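Local coordinates for protein copper induced nitroreductase D (Lactococcus lactis, PDB 2WQF) that binds flavin mononucleotide and works as a copper-induced nitroreductase involved in defence against oxidative stress, at residues Gly97-Phe102 and Gly175-Gly180. Residues are numbered along the deposited sequence; the frame is centred on the assembly and turned at random.
Sequences GTILFF and GQLVFG
Gly175 pairs with Phe101 at one end of this antiparallel strand pair. Gly175 O accepts a 3.0 Å bond from Phe101 N; the return bond, from Gly175 N to Phe101 O, is weak. Gln176 comes next, opposite Leu100 at a non-hydrogen-bonded position. Its CG packs on Leu100 CG at 3.9 Å, while its CB lies beside Thr98 CG2. The side chain bends at chi2 (88°), which turns CD away from a straight run; OE1 is hydrogen-bonded to Tyr153 N and NE2 to Asn154 OD1. Leu177 and Ile99 form a hydrogen-bonded pair. Both bonds, Leu177 N to Ile99 O and Ile99 N to Leu177 O, are 2.8 Å long and nearly straight. Leu177 CB meets the edge of the Phe101 ring, 3.7 Å from CE2 and in the ring plane. Leu177 CD2 faces Ile99 CD1 more loosely. Val178 emerges on the same face as Thr98, where its CG2 touches Thr98 OG1 at 4.0 Å. That hydroxyl is hydrogen-bonded to Gln56 and Trp60. Phe179 exchanges two backbone bonds with Gly97. Its CG sits between the backbone N and the carbonyl carbon (chi1 75°), and the ring leans over Gly97. Phe179 CE2 lies 3.5 Å from Gly97 C, on the side of the strand where Gly97 has no CB. The same CE2 meets Ile99 CG1 at 3.7 Å, the two side chains crossing at about a right angle. Ile99, Phe101 and Leu177 touch helix 121-143, and the pair is buried in the central antiparallel sheet of the FMN-dependent nitroreductase fold, with Gln176 next to the flavin-pocket residue Gln151.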
loop_
_atom_site.group_PDB
_atom_site.type_symbol
_atom_site.label_atom_id
_atom_site.label_comp_id
_atom_site.label_asym_id
_atom_site.label_seq_id
_atom_site.Cartn_x
_atom_site.Cartn_y
_atom_site.Cartn_z
ATOM N N GLY A 97 7.757 -16.356 12.770
ATOM C CA GLY A 97 8.562 -16.033 11.608
ATOM C C GLY A 97 8.627 -14.555 11.314
ATOM O O GLY A 97 7.977 -13.736 11.984
ATOM N N THR A 98 9.387 -14.232 10.271
ATOM C CA THR A 98 9.559 -12.855 9.795
ATOM C C THR A 98 9.501 -12.891 8.267
ATOM O O THR A 98 10.181 -13.689 7.618
ATOM C CB THR A 98 10.875 -12.188 10.268
ATOM O OG1 THR A 98 10.945 -12.236 11.695
ATOM C CG2 THR A 98 10.936 -10.749 9.864
ATOM N N ILE A 99 8.683 -12.019 7.692
ATOM C CA ILE A 99 8.617 -11.853 6.250
ATOM C C ILE A 99 9.329 -10.558 5.888
ATOM O O ILE A 99 8.883 -9.474 6.268
ATOM C CB ILE A 99 7.173 -11.812 5.759
ATOM C CG1 ILE A 99 6.396 -13.052 6.222
ATOM C CG2 ILE A 99 7.109 -11.622 4.226
ATOM C CD1 ILE A 99 4.877 -12.844 6.267
ATOM N N LEU A 100 10.451 -10.674 5.186
ATOM C CA LEU A 100 11.219 -9.508 4.746
ATOM C C LEU A 100 10.795 -9.137 3.339
ATOM O O LEU A 100 10.830 -9.952 2.423
ATOM C CB LEU A 100 12.720 -9.767 4.816
ATOM C CG LEU A 100 13.249 -10.015 6.249
ATOM C CD1 LEU A 100 13.126 -11.466 6.648
ATOM C CD2 LEU A 100 14.704 -9.570 6.362
ATOM N N PHE A 101 10.300 -7.910 3.220
ATOM C CA PHE A 101 9.823 -7.340 1.974
ATOM C C PHE A 101 10.883 -6.496 1.325
ATOM O O PHE A 101 11.415 -5.603 1.960
ATOM C CB PHE A 101 8.592 -6.477 2.246
ATOM C CG PHE A 101 7.356 -7.276 2.598
ATOM C CD1 PHE A 101 6.488 -7.738 1.614
ATOM C CD2 PHE A 101 7.080 -7.580 3.924
ATOM C CE1 PHE A 101 5.360 -8.445 1.957
ATOM C CE2 PHE A 101 5.950 -8.265 4.273
ATOM C CZ PHE A 101 5.091 -8.716 3.296
ATOM N N PHE A 102 11.152 -6.774 0.045
ATOM C CA PHE A 102 12.133 -6.045 -0.739
ATOM C C PHE A 102 11.455 -5.530 -2.012
ATOM O O PHE A 102 10.418 -6.047 -2.436
ATOM C CB PHE A 102 13.315 -6.932 -1.177
ATOM C CG PHE A 102 13.997 -7.697 -0.071
ATOM C CD1 PHE A 102 15.282 -7.360 0.333
ATOM C CD2 PHE A 102 13.393 -8.801 0.498
ATOM C CE1 PHE A 102 15.942 -8.101 1.341
ATOM C CE2 PHE A 102 14.022 -9.522 1.501
ATOM C CZ PHE A 102 15.306 -9.198 1.904
ATOM N N GLY A 175 10.957 -3.525 4.694
ATOM C CA GLY A 175 10.139 -3.754 5.871
ATOM C C GLY A 175 10.257 -5.205 6.316
ATOM O O GLY A 175 10.594 -6.076 5.514
ATOM N N GLN A 176 9.991 -5.463 7.591
ATOM C CA GLN A 176 10.028 -6.813 8.143
ATOM C C GLN A 176 8.768 -7.068 8.937
ATOM O O GLN A 176 8.536 -6.479 9.994
ATOM C CB GLN A 176 11.261 -7.034 9.019
ATOM C CG GLN A 176 12.562 -6.740 8.302
ATOM C CD GLN A 176 12.960 -5.280 8.418
ATOM O OE1 GLN A 176 13.060 -4.750 9.518
ATOM N NE2 GLN A 176 13.202 -4.637 7.293
ATOM N N LEU A 177 7.945 -7.965 8.422
ATOM C CA LEU A 177 6.668 -8.270 9.046
ATOM C C LEU A 177 6.842 -9.520 9.917
ATOM O O LEU A 177 6.993 -10.626 9.421
ATOM C CB LEU A 177 5.586 -8.456 7.995
ATOM C CG LEU A 177 4.170 -8.580 8.530
ATOM C CD1 LEU A 177 3.624 -7.266 9.098
ATOM C CD2 LEU A 177 3.237 -9.108 7.416
ATOM N N VAL A 178 6.898 -9.299 11.226
ATOM C CA VAL A 178 7.032 -10.334 12.238
ATOM C C VAL A 178 5.640 -10.887 12.524
ATOM O O VAL A 178 4.696 -10.124 12.720
ATOM C CB VAL A 178 7.633 -9.747 13.519
ATOM C CG1 VAL A 178 7.814 -10.812 14.567
ATOM C CG2 VAL A 178 8.980 -9.123 13.214
ATOM N N PHE A 179 5.493 -12.214 12.493
ATOM C CA PHE A 179 4.175 -12.835 12.597
ATOM C C PHE A 179 4.183 -14.092 13.435
ATOM O O PHE A 179 5.207 -14.756 13.614
ATOM C CB PHE A 179 3.578 -13.104 11.208
ATOM C CG PHE A 179 4.194 -14.275 10.485
ATOM C CD1 PHE A 179 3.590 -15.518 10.545
ATOM C CD2 PHE A 179 5.390 -14.135 9.789
ATOM C CE1 PHE A 179 4.146 -16.605 9.877
ATOM C CE2 PHE A 179 5.972 -15.229 9.134
ATOM C CZ PHE A 179 5.345 -16.460 9.197
ATOM N N GLY A 180 3.024 -14.402 13.991
ATOM C CA GLY A 180 2.881 -15.591 14.814
ATOM C C GLY A 180 1.531 -15.688 15.468
ATOM O O GLY A 180 0.599 -14.986 15.100
#